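Local structure of transcription activator HlyU (Vibrio vulnificus, 3JTH) at residues L26-L29 and C30-N34; L46-Q50 and S51-Q55; Y77-S81 and E82-A86; I88-L91 and H92-C96. The protein probably binds DNA as a dimeric winged helix-turn-helix regulator of the ArsR family and activates transcription. All blocks are in the same frame, centred on the assembly; numbering follows the deposited sequence.

Contact 1 of 4, residues L26-L29 and C30-N34; sequences LQIL and CMLHN
Cys30 meets Leu26 one helical turn back. Cys30 SG lies 3.7 Å from Leu26 CG and also near CD1, an apolar touch at the branch point of the leucine. The backbone N of Cys30 donates to Leu26 O, although the position of that oxygen is less certain than the rest. Met31, a selenomethionine here, repeats the pattern. Met31 N donates to Gln27 O at 3.0 Å, with an N-H...O angle of 152°. Met31 CG passes 3.2 Å from the same Gln27 O, and then the chain bends at both following torsions and leads away from the preceding turn. At Leu32 the helix ends. The N of Leu32 makes two weak bonds, to Ile28 O and to Leu29 O, each 3.1 Å long. Its N-H is thus shared between a four-residue and a three-residue step. Leu32 CD1 lies 4.1 Å from Ile28 CG2, and the two side chains lie next to each other, heading the same way. Leu32 CG also comes 3.2 Å from Ile28 O, close over the carbonyl that its own N uses. His33 N donates to Cys30 O at 3.1 Å, in a turn that carries the chain off the end of the helix. Helix 23-31 sits in the middle of the winged helix-turn-helix domain. Ile28 packs on helix 50-62, and Met31 on helix 39-46. Leu26 and Leu29 face helix 82-94, while Leu32 covers Tyr77 and Leu79 of strand 76-79.

Contact 2 of 4, residues L46-Q50 and S51-Q55; sequences LQLSQ and SALSQ
Leu48 covers the first turn of helix 50-62. Leu48 CD1 lies 3.7 Å from Ala52 CB, and CG is almost as near to that methyl. The other branch, Leu48 CD2, reaches Leu53 CD1 at 4.2 Å, where the two leucine side chains cross at a slant. Leu48 CG is anti to the backbone N (chi1 -162°), which lets one branch meet Ala52 and the other Leu53. Backbone bonds set this turn. Leu53 N donates to Ser49 O at 3.0 Å. Ser49 holds the N-cap position, but its side chain makes no capping bond. Ser54 grips Gln50 O twice. Ser54 N donates to Gln50 O at 2.8 Å. Ser54 OG donates to Gln50 O at 2.6 Å, from the opposite face of the carbonyl plane. Further out, Leu53 rests on Val39 and Leu42 of helix 39-46, and Leu48 touches Arg24. Residues 47-49 form the turn between helix 39-46 and helix 50-62, and helix 50-62 is probably the DNA-recognition helix, as in other ArsR proteins. The chemistry is divided: Leu53 joins the turn to helix 39-46, Leu48 and Ala52 close it on itself, and the hydroxyl of Ser54 donates to its own helix backbone.

Contact 3 of 4, residues Y77-S81 and E82-A86; sequences YTLKS and EEVKA
Leu79 overlaps the aliphatic part of Lys85. Leu79 CB lies 3.8 Å from Lys85 CG, and CD1 of the leucine is close to the same carbon. The two side chains run antiparallel alongside each other. The extended chain of Lys85 beyond CG carries Lys85 CE to 3.7 Å from Leu79 O. Lys85 NZ forms a salt bridge with Glu82 OE2 at 3.5 Å, one turn earlier in the helix. The Glu82 chain bends at its second torsion (chi2 -53°), which brings the carboxylate round toward the lysine. Leu79 CD2 also touches Val84 CG1, a looser apolar pair at 4.3 Å. Here strand 76-79, the second strand of the wing hairpin, gives way to helix 82-94. Ser81 is the N-cap of that helix. Ser81 OG accepts from Val84 N at 3.0 Å, in a nearly straight bond with an N-H...O angle of 168°. The backbone O of Ser81 accepts from Lys85 N at 3.2 Å. The serine therefore takes up two N-H groups of the first turn, one on its side chain and one on its backbone. Val84 leans over the cap, with Val84 CG1 3.3 Å from Ser81 OG. Around the bend, Val84 presses on Leu29 of helix 23-31 and also reaches Leu16 and Met20 of helix 2-20. Glu83 packs on Tyr95 of the second subunit, and Ala86 on Leu94 of that subunit.

Contact 4 of 4, residues I88-L91 and H92-C96; sequences IKLL and HSLYC
Leu90 and Leu94 form a ridge one turn apart on helix 82-94. Leu90 CD1 and Leu94 CD1 are 3.9 Å apart, with the side chains at a slant to each other. Leu90 CG is anti to the backbone N (chi1 171°), which leads its end toward the next turn. Leu90 CD1 also touches Ser93 OG, on the same side as Leu94 CD1. Leu91 makes a second, looser bump: Leu91 CD1 lies 4.4 Å from Leu94 CD2 and 4.5 Å from Tyr95 CE2. On another side of the helix, Ile88 CG2 meets the His92 ring at CD2, 3.8 Å away. Ile88 O lies at the edge of that ring, in its plane. Neighbouring parts pack on these bumps. Leu90 meets its own copy in the second subunit, and Leu91 packs on Met87 of that subunit. Ile88 rests on Met20 of helix 2-20. Polar groups are tied back into the helix. Leu90 O accepts from Ser93 OG at 2.8 Å and from Leu94 N at 3.0 Å. The helix runs out at Tyr95, whose N donates to Leu91 O. His92 NE2 donates to Cys30 O, and the His92 ring stacks on that of His33. The chemistry is consistent with a helix that offers apolar side chains to the second subunit and is tied by His92 to the end of helix 23-31.

Contact 1 is the hub. It touches the other three, with centres about 14 Å from contact 2, 9 Å from contact 3 and 10 Å from contact 4. Toward contact 2, Ile28 CD1 packs on Leu53 CD1 at 3.8 Å. Toward contact 3, Leu29 CD2 meets Leu79 CD2 at 3.4 Å. Toward contact 4, Leu29 CB and Ile88 CD1 are 3.7 Å apart. Contacts 3 and 4 share helix 82-94, at its start and its end. Contact 2 stays apart from both, with nearest atoms about 7 Å and 10 Å away. The probable DNA-reading helix and helix 82-94, part of the dimer interface, are thus joined through helix 23-31.

Contact 1 of 4, residues L26-L29 and C30-N34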
loop_
_atom_site.group_PDB
_atom_site.type_symbol
_atom_site.label_atom_id
_atom_site.label_comp_id
_atom_site.label_asym_id
_atom_site.label_seq_id
_atom_site.Cartn_x
_atom_site.Cartn_y
_atom_site.Cartn_z
ATOM N N LEU A 26 -6.384 -0.063 8.490
ATOM C CA LEU A 26 -5.473 -1.189 8.316
ATOM C C LEU A 26 -5.592 -2.149 9.487
ATOM O O LEU A 26 -5.626 -3.365 9.308
ATOM C CB LEU A 26 -4.027 -0.699 8.161
ATOM C CG LEU A 26 -3.077 -1.781 7.636
ATOM C CD1 LEU A 26 -3.589 -2.302 6.292
ATOM C CD2 LEU A 26 -1.671 -1.233 7.484
ATOM N N GLN A 27 -5.679 -1.610 10.692
ATOM C CA GLN A 27 -5.803 -2.469 11.859
ATOM C C GLN A 27 -7.049 -3.334 11.717
ATOM O O GLN A 27 -7.036 -4.522 12.023
ATOM C CB GLN A 27 -5.872 -1.623 13.130
ATOM C CG GLN A 27 -4.589 -0.851 13.400
ATOM C CD GLN A 27 -4.687 0.058 14.621
ATOM O OE1 GLN A 27 -3.821 0.906 14.848
ATOM N NE2 GLN A 27 -5.741 -0.116 15.409
ATOM N N ILE A 28 -8.125 -2.723 11.238
ATOM C CA ILE A 28 -9.380 -3.428 11.042
ATOM C C ILE A 28 -9.218 -4.475 9.944
ATOM O O ILE A 28 -9.644 -5.617 10.095
ATOM C CB ILE A 28 -10.503 -2.455 10.641
ATOM C CG1 ILE A 28 -10.852 -1.552 11.830
ATOM C CG2 ILE A 28 -11.711 -3.239 10.157
ATOM C CD1 ILE A 28 -11.723 -0.364 11.453
ATOM N N LEU A 29 -8.610 -4.080 8.833
ATOM C CA LEU A 29 -8.408 -5.014 7.737
ATOM C C LEU A 29 -7.543 -6.196 8.184
ATOM O O LEU A 29 -7.829 -7.346 7.847
ATOM C CB LEU A 29 -7.750 -4.291 6.568
ATOM C CG LEU A 29 -8.664 -3.285 5.854
ATOM C CD1 LEU A 29 -7.842 -2.428 4.905
ATOM C CD2 LEU A 29 -9.765 -4.037 5.120
ATOM N N CYS A 30 -6.490 -5.905 8.944
ATOM C CA CYS A 30 -5.588 -6.943 9.425
ATOM C C CYS A 30 -6.331 -7.924 10.330
ATOM O O CYS A 30 -6.117 -9.135 10.247
ATOM C CB CYS A 30 -4.417 -6.302 10.179
ATOM S SG CYS A 30 -3.480 -5.092 9.196
HETATM N N MSE A 31 -7.210 -7.396 11.183
HETATM C CA MSE A 31 -7.990 -8.210 12.105
HETATM C C MSE A 31 -8.959 -9.131 11.391
HETATM O O MSE A 31 -9.326 -10.187 11.921
HETATM C CB MSE A 31 -8.783 -7.318 13.065
HETATM C CG MSE A 31 -7.956 -6.701 14.173
HETATM SE SE MSE A 31 -7.056 -8.056 15.224
HETATM C CE MSE A 31 -8.616 -8.900 15.997
ATOM N N LEU A 32 -9.385 -8.725 10.196
ATOM C CA LEU A 32 -10.332 -9.521 9.422
ATOM C C LEU A 32 -9.631 -10.524 8.534
ATOM O O LEU A 32 -10.268 -11.183 7.720
ATOM C CB LEU A 32 -11.244 -8.619 8.567
ATOM C CG LEU A 32 -12.060 -7.635 9.414
ATOM C CD1 LEU A 32 -12.971 -6.771 8.553
ATOM C CD2 LEU A 32 -12.871 -8.435 10.415
ATOM N N HIS A 33 -8.315 -10.626 8.693
ATOM C CA HIS A 33 -7.526 -11.568 7.913
ATOM C C HIS A 33 -7.995 -12.995 8.197
ATOM O O HIS A 33 -7.838 -13.507 9.308
ATOM C CB HIS A 33 -6.041 -11.432 8.253
ATOM C CG HIS A 33 -5.185 -12.502 7.649
ATOM N ND1 HIS A 33 -5.158 -12.754 6.291
ATOM C CD2 HIS A 33 -4.347 -13.403 8.214
ATOM C CE1 HIS A 33 -4.343 -13.763 6.050
ATOM N NE2 HIS A 33 -3.836 -14.177 7.201
ATOM N N ASN A 34 -8.573 -13.629 7.182
ATOM C CA ASN A 34 -9.078 -14.992 7.305
ATOM C C ASN A 34 -10.057 -15.231 8.457
ATOM O O ASN A 34 -10.025 -16.281 9.112
ATOM C CB ASN A 34 -7.915 -15.986 7.400
ATOM C CG ASN A 34 -7.447 -16.471 6.031
ATOM O OD1 ASN A 34 -6.374 -17.049 5.915
ATOM N ND2 ASN A 34 -8.257 -16.246 4.998
#

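Contact 2 of 4, residues L46-Q50 and S51-Q55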
loop_
_atom_site.group_PDB
_atom_site.type_symbol
_atom_site.label_atom_id
_atom_site.label_comp_id
_atom_site.label_asym_id
_atom_site.label_seq_id
_atom_site.Cartn_x
_atom_site.Cartn_y
_atom_site.Cartn_z
ATOM N N LEU A 46 -9.421 -3.920 19.436
ATOM C CA LEU A 46 -8.695 -2.743 18.947
ATOM C C LEU A 46 -8.807 -1.549 19.912
ATOM O O LEU A 46 -8.137 -0.509 19.731
ATOM C CB LEU A 46 -9.217 -2.333 17.565
ATOM C CG LEU A 46 -9.124 -3.363 16.434
ATOM C CD1 LEU A 46 -9.529 -2.705 15.129
ATOM C CD2 LEU A 46 -7.708 -3.883 16.317
ATOM N N GLN A 47 -9.640 -1.707 20.942
ATOM C CA GLN A 47 -9.873 -0.650 21.922
ATOM C C GLN A 47 -10.281 0.602 21.174
ATOM O O GLN A 47 -9.719 1.690 21.360
ATOM C CB GLN A 47 -8.611 -0.377 22.749
ATOM C CG GLN A 47 -8.032 -1.613 23.419
ATOM C CD GLN A 47 -7.134 -2.405 22.491
ATOM O OE1 GLN A 47 -6.129 -1.892 22.002
ATOM N NE2 GLN A 47 -7.490 -3.660 22.240
ATOM N N LEU A 48 -11.272 0.430 20.312
ATOM C CA LEU A 48 -11.789 1.510 19.494
ATOM C C LEU A 48 -13.244 1.716 19.903
ATOM O O LEU A 48 -13.967 0.747 20.140
ATOM C CB LEU A 48 -11.677 1.106 18.018
ATOM C CG LEU A 48 -11.757 2.150 16.903
ATOM C CD1 LEU A 48 -10.813 3.317 17.195
ATOM C CD2 LEU A 48 -11.396 1.479 15.580
ATOM N N SER A 49 -13.661 2.972 20.014
ATOM C CA SER A 49 -15.029 3.300 20.407
ATOM C C SER A 49 -16.004 2.719 19.400
ATOM O O SER A 49 -15.639 2.476 18.250
ATOM C CB SER A 49 -15.212 4.817 20.441
ATOM O OG SER A 49 -14.223 5.416 21.250
ATOM N N GLN A 50 -17.243 2.502 19.830
ATOM C CA GLN A 50 -18.262 1.983 18.928
ATOM C C GLN A 50 -18.437 2.936 17.747
ATOM O O GLN A 50 -18.512 2.499 16.598
ATOM C CB GLN A 50 -19.599 1.826 19.659
ATOM C CG GLN A 50 -19.718 0.561 20.503
ATOM C CD GLN A 50 -19.921 -0.698 19.668
ATOM O OE1 GLN A 50 -20.904 -0.821 18.934
ATOM N NE2 GLN A 50 -18.993 -1.643 19.784
ATOM N N SER A 51 -18.479 4.237 18.028
ATOM C CA SER A 51 -18.668 5.218 16.969
ATOM C C SER A 51 -17.453 5.375 16.057
ATOM O O SER A 51 -17.612 5.575 14.840
ATOM C CB SER A 51 -19.064 6.581 17.548
ATOM O OG SER A 51 -17.977 7.245 18.166
ATOM N N ALA A 52 -16.245 5.306 16.620
ATOM C CA ALA A 52 -15.052 5.429 15.782
ATOM C C ALA A 52 -15.062 4.257 14.823
ATOM O O ALA A 52 -14.853 4.428 13.622
ATOM C CB ALA A 52 -13.765 5.402 16.635
ATOM N N LEU A 53 -15.333 3.072 15.365
ATOM C CA LEU A 53 -15.369 1.844 14.575
ATOM C C LEU A 53 -16.453 1.910 13.512
ATOM O O LEU A 53 -16.235 1.517 12.365
ATOM C CB LEU A 53 -15.616 0.625 15.479
ATOM C CG LEU A 53 -15.706 -0.740 14.775
ATOM C CD1 LEU A 53 -14.388 -1.051 14.079
ATOM C CD2 LEU A 53 -16.039 -1.835 15.794
ATOM N N SER A 54 -17.618 2.406 13.908
ATOM C CA SER A 54 -18.746 2.532 12.994
ATOM C C SER A 54 -18.378 3.351 11.771
ATOM O O SER A 54 -18.784 3.013 10.669
ATOM C CB SER A 54 -19.938 3.182 13.700
ATOM O OG SER A 54 -20.354 2.400 14.801
ATOM N N GLN A 55 -17.616 4.427 11.968
ATOM C CA GLN A 55 -17.188 5.286 10.862
ATOM C C GLN A 55 -16.212 4.581 9.913
ATOM O O GLN A 55 -16.400 4.594 8.689
ATOM C CB GLN A 55 -16.516 6.552 11.397
ATOM C CG GLN A 55 -17.397 7.402 12.290
ATOM C CD GLN A 55 -16.667 8.626 12.816
ATOM O OE1 GLN A 55 -16.280 9.513 12.050
ATOM N NE2 GLN A 55 -16.469 8.676 14.131
#

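Contact 3 of 4, residues Y77-S81 and E82-A86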
loop_
_atom_site.group_PDB
_atom_site.type_symbol
_atom_site.label_atom_id
_atom_site.label_comp_id
_atom_site.label_asym_id
_atom_site.label_seq_id
_atom_site.Cartn_x
_atom_site.Cartn_y
_atom_site.Cartn_z
ATOM N N TYR A 77 -18.315 -8.927 10.130
ATOM C CA TYR A 77 -17.580 -8.321 9.046
ATOM C C TYR A 77 -16.467 -9.249 8.591
ATOM O O TYR A 77 -15.925 -10.023 9.386
ATOM C CB TYR A 77 -17.002 -6.974 9.493
ATOM C CG TYR A 77 -18.074 -5.991 9.878
ATOM C CD1 TYR A 77 -18.714 -6.078 11.114
ATOM C CD2 TYR A 77 -18.498 -5.008 8.982
ATOM C CE1 TYR A 77 -19.747 -5.218 11.449
ATOM C CE2 TYR A 77 -19.536 -4.138 9.307
ATOM C CZ TYR A 77 -20.157 -4.248 10.541
ATOM O OH TYR A 77 -21.186 -3.398 10.868
ATOM N N THR A 78 -16.132 -9.165 7.308
ATOM C CA THR A 78 -15.081 -9.989 6.726
ATOM C C THR A 78 -14.507 -9.246 5.527
ATOM O O THR A 78 -15.139 -8.325 5.001
ATOM C CB THR A 78 -15.646 -11.370 6.274
ATOM O OG1 THR A 78 -14.573 -12.240 5.900
ATOM C CG2 THR A 78 -16.578 -11.211 5.088
ATOM N N LEU A 79 -13.314 -9.625 5.091
ATOM C CA LEU A 79 -12.712 -8.958 3.943
ATOM C C LEU A 79 -13.522 -9.265 2.697
ATOM O O LEU A 79 -14.197 -10.287 2.629
ATOM C CB LEU A 79 -11.259 -9.402 3.755
ATOM C CG LEU A 79 -10.320 -8.926 4.874
ATOM C CD1 LEU A 79 -8.897 -9.378 4.597
ATOM C CD2 LEU A 79 -10.362 -7.404 4.956
ATOM N N LYS A 80 -13.462 -8.377 1.713
ATOM C CA LYS A 80 -14.213 -8.584 0.486
ATOM C C LYS A 80 -13.356 -8.803 -0.758
ATOM O O LYS A 80 -13.361 -9.892 -1.337
ATOM C CB LYS A 80 -15.174 -7.414 0.251
ATOM C CG LYS A 80 -16.041 -7.555 -1.001
ATOM C CD LYS A 80 -17.089 -6.451 -1.090
ATOM C CE LYS A 80 -18.024 -6.670 -2.276
ATOM N NZ LYS A 80 -19.161 -5.702 -2.288
ATOM N N SER A 81 -12.624 -7.775 -1.174
ATOM C CA SER A 81 -11.805 -7.880 -2.382
ATOM C C SER A 81 -10.602 -8.813 -2.253
ATOM O O SER A 81 -9.938 -8.863 -1.209
ATOM C CB SER A 81 -11.321 -6.494 -2.828
ATOM O OG SER A 81 -10.068 -6.156 -2.245
ATOM N N GLU A 82 -10.327 -9.544 -3.330
ATOM C CA GLU A 82 -9.205 -10.469 -3.374
ATOM C C GLU A 82 -7.873 -9.734 -3.275
ATOM O O GLU A 82 -6.882 -10.280 -2.778
ATOM C CB GLU A 82 -9.237 -11.267 -4.674
ATOM C CG GLU A 82 -10.385 -12.250 -4.781
ATOM C CD GLU A 82 -10.460 -13.181 -3.582
ATOM O OE1 GLU A 82 -9.391 -13.634 -3.115
ATOM O OE2 GLU A 82 -11.583 -13.465 -3.109
ATOM N N GLU A 83 -7.842 -8.504 -3.770
ATOM C CA GLU A 83 -6.622 -7.715 -3.722
ATOM C C GLU A 83 -6.246 -7.366 -2.271
ATOM O O GLU A 83 -5.111 -7.575 -1.847
ATOM C CB GLU A 83 -6.782 -6.427 -4.536
ATOM C CG GLU A 83 -6.870 -6.616 -6.054
ATOM C CD GLU A 83 -8.222 -7.133 -6.511
ATOM O OE1 GLU A 83 -9.241 -6.697 -5.930
ATOM O OE2 GLU A 83 -8.268 -7.959 -7.452
ATOM N N VAL A 84 -7.196 -6.843 -1.502
ATOM C CA VAL A 84 -6.881 -6.494 -0.125
ATOM C C VAL A 84 -6.518 -7.750 0.673
ATOM O O VAL A 84 -5.600 -7.718 1.495
ATOM C CB VAL A 84 -8.045 -5.756 0.556
ATOM C CG1 VAL A 84 -9.166 -6.725 0.924
ATOM C CG2 VAL A 84 -7.527 -5.017 1.779
ATOM N N LYS A 85 -7.227 -8.850 0.421
ATOM C CA LYS A 85 -6.946 -10.103 1.112
ATOM C C LYS A 85 -5.482 -10.501 0.936
ATOM O O LYS A 85 -4.822 -10.891 1.898
ATOM C CB LYS A 85 -7.847 -11.237 0.601
ATOM C CG LYS A 85 -9.291 -11.201 1.108
ATOM C CD LYS A 85 -10.127 -12.328 0.487
ATOM C CE LYS A 85 -11.565 -12.316 1.000
ATOM N NZ LYS A 85 -12.412 -13.324 0.296
ATOM N N ALA A 86 -4.981 -10.403 -0.293
ATOM C CA ALA A 86 -3.597 -10.752 -0.596
ATOM C C ALA A 86 -2.593 -9.779 0.040
ATOM O O ALA A 86 -1.604 -10.199 0.643
ATOM C CB ALA A 86 -3.401 -10.799 -2.107
#

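Contact 4 of 4, residues I88-L91 and H92-C96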
loop_
_atom_site.group_PDB
_atom_site.type_symbol
_atom_site.label_atom_id
_atom_site.label_comp_id
_atom_site.label_asym_id
_atom_site.label_seq_id
_atom_site.Cartn_x
_atom_site.Cartn_y
_atom_site.Cartn_z
ATOM N N ILE A 88 -3.133 -7.928 2.569
ATOM C CA ILE A 88 -3.232 -8.120 4.006
ATOM C C ILE A 88 -2.463 -9.373 4.405
ATOM O O ILE A 88 -1.732 -9.364 5.392
ATOM C CB ILE A 88 -4.714 -8.213 4.469
ATOM C CG1 ILE A 88 -5.348 -6.814 4.445
ATOM C CG2 ILE A 88 -4.809 -8.768 5.882
ATOM C CD1 ILE A 88 -4.632 -5.776 5.342
ATOM N N LYS A 89 -2.617 -10.445 3.632
ATOM C CA LYS A 89 -1.905 -11.684 3.927
ATOM C C LYS A 89 -0.395 -11.419 3.936
ATOM O O LYS A 89 0.320 -11.921 4.796
ATOM C CB LYS A 89 -2.261 -12.756 2.882
ATOM C CG LYS A 89 -1.732 -14.158 3.165
ATOM C CD LYS A 89 -2.433 -15.197 2.279
ATOM C CE LYS A 89 -1.995 -16.635 2.584
ATOM N NZ LYS A 89 -0.758 -17.062 1.861
ATOM N N LEU A 90 0.085 -10.630 2.979
ATOM C CA LEU A 90 1.506 -10.321 2.898
ATOM C C LEU A 90 1.955 -9.422 4.049
ATOM O O LEU A 90 3.032 -9.616 4.620
ATOM C CB LEU A 90 1.828 -9.635 1.570
ATOM C CG LEU A 90 3.250 -9.079 1.456
ATOM C CD1 LEU A 90 4.234 -10.234 1.419
ATOM C CD2 LEU A 90 3.383 -8.218 0.199
ATOM N N LEU A 91 1.142 -8.426 4.381
ATOM C CA LEU A 91 1.477 -7.531 5.485
ATOM C C LEU A 91 1.598 -8.367 6.772
ATOM O O LEU A 91 2.442 -8.099 7.626
ATOM C CB LEU A 91 0.394 -6.459 5.632
ATOM C CG LEU A 91 0.736 -4.989 5.326
ATOM C CD1 LEU A 91 1.851 -4.864 4.293
ATOM C CD2 LEU A 91 -0.529 -4.283 4.841
ATOM N N HIS A 92 0.758 -9.388 6.893
ATOM C CA HIS A 92 0.793 -10.264 8.058
ATOM C C HIS A 92 2.103 -11.044 8.128
ATOM O O HIS A 92 2.661 -11.219 9.209
ATOM C CB HIS A 92 -0.392 -11.238 8.031
ATOM C CG HIS A 92 -1.510 -10.850 8.944
ATOM N ND1 HIS A 92 -1.565 -11.250 10.264
ATOM C CD2 HIS A 92 -2.591 -10.058 8.749
ATOM C CE1 HIS A 92 -2.627 -10.720 10.837
ATOM N NE2 HIS A 92 -3.269 -9.990 9.940
ATOM N N SER A 93 2.591 -11.514 6.983
ATOM C CA SER A 93 3.838 -12.281 6.946
ATOM C C SER A 93 5.054 -11.377 7.154
ATOM O O SER A 93 6.115 -11.829 7.567
ATOM C CB SER A 93 3.970 -13.026 5.606
ATOM O OG SER A 93 4.273 -12.129 4.549
ATOM N N LEU A 94 4.884 -10.092 6.884
ATOM C CA LEU A 94 5.970 -9.128 7.028
ATOM C C LEU A 94 6.160 -8.666 8.471
ATOM O O LEU A 94 7.282 -8.360 8.900
ATOM C CB LEU A 94 5.697 -7.909 6.147
ATOM C CG LEU A 94 6.533 -7.708 4.883
ATOM C CD1 LEU A 94 6.693 -9.012 4.125
ATOM C CD2 LEU A 94 5.864 -6.641 4.019
ATOM N N TYR A 95 5.061 -8.616 9.214
ATOM C CA TYR A 95 5.095 -8.161 10.594
ATOM C C TYR A 95 4.588 -9.209 11.585
ATOM O O TYR A 95 3.828 -8.884 12.497
ATOM C CB TYR A 95 4.263 -6.881 10.719
ATOM C CG TYR A 95 4.739 -5.752 9.837
ATOM C CD1 TYR A 95 5.899 -5.045 10.143
ATOM C CD2 TYR A 95 4.023 -5.379 8.697
ATOM C CE1 TYR A 95 6.334 -3.990 9.344
ATOM C CE2 TYR A 95 4.451 -4.329 7.888
ATOM C CZ TYR A 95 5.607 -3.641 8.217
ATOM O OH TYR A 95 6.054 -2.618 7.410
ATOM N N CYS A 96 5.010 -10.458 11.401
ATOM C CA CYS A 96 4.615 -11.551 12.285
ATOM C C CYS A 96 5.542 -12.754 12.077
ATOM O O CYS A 96 5.009 -13.874 11.905
ATOM C CB CYS A 96 3.163 -11.977 12.008
ATOM S SG CYS A 96 1.876 -10.716 12.275
#